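PDB 7A0Q: CrtC domain-containing protein from Fusarium vanettenii 77-13-4, which probably acts as a kievitone hydratase, a secreted lyase that adds water to the isoflavonoid phytoalexin kievitone. Local coordinates for residues T146-N160 / E175-T188. Numbering follows the deposited sequence. Where two conformers were deposited one is given.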
loop_
_atom_site.group_PDB
_atom_site.type_symbol
_atom_site.label_atom_id
_atom_site.label_comp_id
_atom_site.label_asym_id
_atom_site.label_seq_id
_atom_site.Cartn_x
_atom_site.Cartn_y
_atom_site.Cartn_z
ATOM N N THR A 146 -12.517 2.611 13.350
ATOM C CA THR A 146 -13.523 3.496 12.786
ATOM C C THR A 146 -12.836 4.746 12.261
ATOM O O THR A 146 -12.075 5.389 12.988
ATOM C CB THR A 146 -14.586 3.863 13.837
ATOM O OG1 THR A 146 -15.380 2.704 14.132
ATOM C CG2 THR A 146 -15.503 4.959 13.311
ATOM N N PHE A 147 -13.064 5.064 10.992
ATOM C CA PHE A 147 -12.436 6.232 10.387
ATOM C C PHE A 147 -13.203 6.579 9.123
ATOM O O PHE A 147 -14.012 5.795 8.625
ATOM C CB PHE A 147 -10.938 6.005 10.097
ATOM C CG PHE A 147 -10.644 4.797 9.232
ATOM C CD1 PHE A 147 -10.808 4.851 7.848
ATOM C CD2 PHE A 147 -10.173 3.620 9.805
ATOM C CE1 PHE A 147 -10.531 3.734 7.055
ATOM C CE2 PHE A 147 -9.870 2.497 9.008
ATOM C CZ PHE A 147 -10.050 2.570 7.637
ATOM N N ASP A 148 -12.949 7.778 8.616
ATOM C CA ASP A 148 -13.624 8.257 7.409
ATOM C C ASP A 148 -12.657 9.243 6.759
ATOM O O ASP A 148 -12.595 10.414 7.137
ATOM C CB ASP A 148 -14.968 8.892 7.750
ATOM C CG ASP A 148 -15.796 9.234 6.525
ATOM O OD1 ASP A 148 -15.300 9.100 5.389
ATOM O OD2 ASP A 148 -16.958 9.660 6.706
ATOM N N ILE A 149 -11.875 8.739 5.808
ATOM C CA ILE A 149 -10.718 9.441 5.268
ATOM C C ILE A 149 -10.967 9.713 3.793
ATOM O O ILE A 149 -11.271 8.786 3.034
ATOM C CB ILE A 149 -9.437 8.605 5.443
ATOM C CG1 ILE A 149 -9.224 8.274 6.921
ATOM C CG2 ILE A 149 -8.262 9.338 4.853
ATOM C CD1 ILE A 149 -8.062 7.309 7.191
ATOM N N THR A 150 -10.833 10.973 3.379
ATOM C CA THR A 150 -10.904 11.305 1.965
ATOM C C THR A 150 -9.543 11.765 1.470
ATOM O O THR A 150 -8.721 12.268 2.238
ATOM C CB THR A 150 -11.946 12.389 1.676
ATOM O OG1 THR A 150 -11.635 13.582 2.414
ATOM C CG2 THR A 150 -13.339 11.890 2.048
ATOM N N TYR A 151 -9.285 11.549 0.184
ATOM C CA TYR A 151 -7.994 11.968 -0.345
ATOM C C TYR A 151 -8.135 12.348 -1.811
ATOM O O TYR A 151 -9.051 11.914 -2.515
ATOM C CB TYR A 151 -6.891 10.897 -0.138
ATOM C CG TYR A 151 -7.362 9.468 -0.283
ATOM C CD1 TYR A 151 -8.001 8.815 0.767
ATOM C CD2 TYR A 151 -7.177 8.776 -1.477
ATOM C CE1 TYR A 151 -8.458 7.512 0.626
ATOM C CE2 TYR A 151 -7.630 7.478 -1.622
ATOM C CZ TYR A 151 -8.261 6.852 -0.568
ATOM O OH TYR A 151 -8.717 5.562 -0.717
ATOM N N ASP A 152 -7.211 13.201 -2.242
ATOM C CA ASP A 152 -7.229 13.861 -3.543
ATOM C C ASP A 152 -5.863 13.612 -4.171
ATOM O O ASP A 152 -4.835 13.932 -3.562
ATOM C CB ASP A 152 -7.516 15.360 -3.350
ATOM C CG ASP A 152 -7.499 16.169 -4.641
ATOM O OD1 ASP A 152 -7.190 15.632 -5.724
ATOM O OD2 ASP A 152 -7.810 17.387 -4.562
ATOM N N ALA A 153 -5.854 13.030 -5.371
ATOM C CA ALA A 153 -4.630 12.488 -5.966
ATOM C C ALA A 153 -3.748 13.594 -6.554
ATOM O O ALA A 153 -3.372 13.579 -7.726
ATOM C CB ALA A 153 -4.983 11.449 -7.019
ATOM N N THR A 154 -3.383 14.538 -5.683
ATOM C CA THR A 154 -2.484 15.645 -5.985
ATOM C C THR A 154 -1.023 15.202 -6.026
ATOM O O THR A 154 -0.157 15.849 -5.436
ATOM C CB THR A 154 -2.675 16.732 -4.919
ATOM O OG1 THR A 154 -2.222 16.217 -3.651
ATOM C CG2 THR A 154 -4.128 17.124 -4.821
ATOM N N THR A 155 -0.737 14.097 -6.719
ATOM C CA THR A 155 0.531 13.404 -6.536
ATOM C C THR A 155 0.842 12.605 -7.801
ATOM O O THR A 155 -0.049 11.969 -8.374
ATOM C CB THR A 155 0.464 12.502 -5.290
ATOM O OG1 THR A 155 1.737 11.895 -5.042
ATOM C CG2 THR A 155 -0.640 11.422 -5.423
ATOM N N GLY A 156 2.096 12.671 -8.243
ATOM C CA GLY A 156 2.491 11.991 -9.475
ATOM C C GLY A 156 2.451 10.472 -9.328
ATOM O O GLY A 156 2.983 9.912 -8.362
ATOM N N ALA A 157 1.816 9.797 -10.288
ATOM C CA ALA A 157 1.610 8.357 -10.170
ATOM C C ALA A 157 2.916 7.580 -10.294
ATOM O O ALA A 157 3.840 7.974 -11.018
ATOM C CB ALA A 157 0.636 7.852 -11.240
ATOM N N VAL A 158 2.983 6.474 -9.548
ATOM C CA VAL A 158 4.005 5.438 -9.710
ATOM C C VAL A 158 3.402 4.399 -10.643
ATOM O O VAL A 158 2.455 3.704 -10.271
ATOM C CB VAL A 158 4.379 4.798 -8.364
ATOM C CG1 VAL A 158 5.393 3.662 -8.553
ATOM C CG2 VAL A 158 4.888 5.852 -7.371
ATOM N N ALA A 159 3.936 4.307 -11.861
ATOM C CA ALA A 159 3.450 3.366 -12.868
ATOM C C ALA A 159 4.344 2.130 -12.794
ATOM O O ALA A 159 5.419 2.087 -13.403
ATOM C CB ALA A 159 3.468 4.001 -14.258
ATOM N N ASN A 160 3.899 1.130 -12.027
ATOM C CA ASN A 160 4.750 -0.024 -11.744
ATOM C C ASN A 160 5.216 -0.676 -13.033
ATOM O O ASN A 160 4.446 -0.832 -13.983
ATOM C CB ASN A 160 3.987 -1.014 -10.873
ATOM C CG ASN A 160 3.901 -0.537 -9.442
ATOM O OD1 ASN A 160 4.800 -0.786 -8.635
ATOM N ND2 ASN A 160 2.838 0.187 -9.123
ATOM N N GLU A 175 -0.814 -2.137 -12.105
ATOM C CA GLU A 175 -0.745 -1.519 -10.785
ATOM C C GLU A 175 -0.226 -0.091 -10.886
ATOM O O GLU A 175 0.790 0.159 -11.540
ATOM C CB GLU A 175 0.165 -2.336 -9.848
ATOM C CG GLU A 175 0.256 -1.758 -8.416
ATOM C CD GLU A 175 1.487 -2.234 -7.644
ATOM O OE1 GLU A 175 2.399 -2.847 -8.251
ATOM O OE2 GLU A 175 1.562 -1.971 -6.426
ATOM N N PHE A 176 -0.907 0.845 -10.212
ATOM C CA PHE A 176 -0.361 2.185 -10.030
ATOM C C PHE A 176 -0.536 2.626 -8.583
ATOM O O PHE A 176 -1.466 2.211 -7.886
ATOM C CB PHE A 176 -0.974 3.224 -11.002
ATOM C CG PHE A 176 -2.464 3.442 -10.849
ATOM C CD1 PHE A 176 -3.371 2.722 -11.630
ATOM C CD2 PHE A 176 -2.951 4.413 -9.991
ATOM C CE1 PHE A 176 -4.729 2.938 -11.528
ATOM C CE2 PHE A 176 -4.322 4.628 -9.884
ATOM C CZ PHE A 176 -5.204 3.887 -10.649
ATOM N N GLY A 177 0.402 3.449 -8.139
ATOM C CA GLY A 177 0.362 4.038 -6.809
ATOM C C GLY A 177 0.247 5.545 -6.927
ATOM O O GLY A 177 0.864 6.154 -7.802
ATOM N N LEU A 178 -0.554 6.139 -6.046
ATOM C CA LEU A 178 -0.637 7.590 -5.920
ATOM C C LEU A 178 -0.040 7.914 -4.560
ATOM O O LEU A 178 -0.712 7.735 -3.535
ATOM C CB LEU A 178 -2.093 8.064 -6.010
ATOM C CG LEU A 178 -2.829 7.560 -7.254
ATOM C CD1 LEU A 178 -4.307 7.958 -7.271
ATOM C CD2 LEU A 178 -2.118 8.009 -8.527
ATOM N N PRO A 179 1.230 8.351 -4.486
ATOM C CA PRO A 179 1.989 8.202 -3.226
ATOM C C PRO A 179 1.688 9.188 -2.106
ATOM O O PRO A 179 1.758 8.811 -0.931
ATOM C CB PRO A 179 3.452 8.361 -3.670
ATOM C CG PRO A 179 3.436 8.267 -5.136
ATOM C CD PRO A 179 2.101 8.713 -5.615
ATOM N N SER A 180 1.343 10.429 -2.441
ATOM C CA SER A 180 1.289 11.503 -1.451
ATOM C C SER A 180 0.040 12.353 -1.640
ATOM O O SER A 180 0.102 13.583 -1.732
ATOM C CB SER A 180 2.550 12.360 -1.538
ATOM O OG SER A 180 3.680 11.608 -1.149
ATOM N N ALA A 181 -1.116 11.694 -1.680
ATOM C CA ALA A 181 -2.378 12.386 -1.904
ATOM C C ALA A 181 -2.769 13.235 -0.700
ATOM O O ALA A 181 -2.631 12.810 0.450
ATOM C CB ALA A 181 -3.493 11.369 -2.185
ATOM N N LYS A 182 -3.263 14.441 -0.976
ATOM C CA LYS A 182 -3.832 15.280 0.076
ATOM C C LYS A 182 -4.965 14.543 0.779
ATOM O O LYS A 182 -5.841 13.969 0.131
ATOM C CB LYS A 182 -4.333 16.597 -0.525
ATOM C CG LYS A 182 -4.875 17.585 0.497
ATOM C CD LYS A 182 -5.328 18.873 -0.183
ATOM C CE LYS A 182 -6.015 19.786 0.837
ATOM N NZ LYS A 182 -6.551 21.033 0.221
ATOM N N THR A 183 -4.949 14.574 2.112
ATOM C CA THR A 183 -5.816 13.756 2.946
ATOM C C THR A 183 -6.574 14.616 3.950
ATOM O O THR A 183 -5.985 15.479 4.601
ATOM C CB THR A 183 -4.970 12.720 3.693
ATOM O OG1 THR A 183 -4.198 11.975 2.741
ATOM C CG2 THR A 183 -5.837 11.787 4.503
ATOM N N GLU A 184 -7.872 14.342 4.097
ATOM C CA GLU A 184 -8.738 15.002 5.072
ATOM C C GLU A 184 -9.632 13.953 5.723
ATOM O O GLU A 184 -9.668 12.793 5.309
ATOM C CB GLU A 184 -9.593 16.099 4.420
ATOM C CG GLU A 184 -8.788 17.239 3.824
ATOM C CD GLU A 184 -9.671 18.338 3.287
ATOM O OE1 GLU A 184 -9.818 18.431 2.049
ATOM O OE2 GLU A 184 -10.224 19.106 4.104
ATOM N N GLY A 185 -10.372 14.369 6.752
ATOM C CA GLY A 185 -11.353 13.506 7.377
ATOM C C GLY A 185 -11.039 13.270 8.844
ATOM O O GLY A 185 -10.484 14.133 9.531
ATOM N N SER A 186 -11.385 12.071 9.313
ATOM C CA SER A 186 -11.254 11.791 10.732
ATOM C C SER A 186 -10.962 10.319 10.979
ATOM O O SER A 186 -11.191 9.455 10.125
ATOM C CB SER A 186 -12.527 12.194 11.490
ATOM O OG SER A 186 -13.588 11.307 11.184
ATOM N N LEU A 187 -10.442 10.045 12.172
ATOM C CA LEU A 187 -10.407 8.694 12.707
ATOM C C LEU A 187 -10.847 8.777 14.157
ATOM O O LEU A 187 -10.574 9.767 14.844
ATOM C CB LEU A 187 -9.020 8.043 12.590
ATOM C CG LEU A 187 -7.867 8.485 13.491
ATOM C CD1 LEU A 187 -6.827 7.388 13.593
ATOM C CD2 LEU A 187 -7.234 9.757 12.949
ATOM N N THR A 188 -11.564 7.763 14.606
ATOM C CA THR A 188 -12.128 7.764 15.947
ATOM C C THR A 188 -11.304 6.817 16.808
ATOM O O THR A 188 -11.179 5.629 16.485
ATOM C CB THR A 188 -13.596 7.350 15.924
ATOM O OG1 THR A 188 -14.341 8.298 15.153
ATOM C CG2 THR A 188 -14.157 7.323 17.342
HETATM O O HOH W 1 -10.150 3.768 14.684
HETATM O O HOH W 2 2.765 1.140 -6.482
#
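D148 and S186, T150 and E184, and D152 and K182 are antiparallel hydrogen-bonded pairs joining strands 146-152 and 181-188. A typical bond, T150 N to E184 O, measures 2.9 Å. G185 faces I149 at backbone angles that suit glycine, and its CA lies near D148 O. The pairing breaks at the corner around S180 and resumes one residue out of step, where V158 and G177 exchange two backbone bonds.

T155 bridges the break. Its OG1, anti to the backbone N (chi1 -176°), accepts from S180 N at 3.0 Å. The same hydroxyl bonds E31.

At the far end, N160 and E175 stack their amide and carboxylate planes, only 4° apart. N160 ND2 donates to E175 O at 3.2 Å, from above the carbonyl plane, and N160 N reaches the same oxygen from the same face. The neighbouring N160 OD1 and E175 OE1 are both acceptors; they bond S234 and W236 instead.

Apolar contacts fill in around the corner. L178 reaches both ends of the 153-157 loop: CD1 touches A153 CB at 3.6 Å, and CD2 approaches A157 CB. On the other side of the chain, V158 CG2 meets P179 CG at 3.6 Å. Further along, I149 CG2 presses on T183 CG2 at 3.5 Å, a tight fit.

Both segments lie in the CrtC N-terminal lipocalin domain. Strand 136-142 flanks 146-152, and D148 forms a salt bridge with its R137. Strand 202-210 packs against F176, L178 and P179, while V75 of strand 72-81 touches F147, I149 and L187.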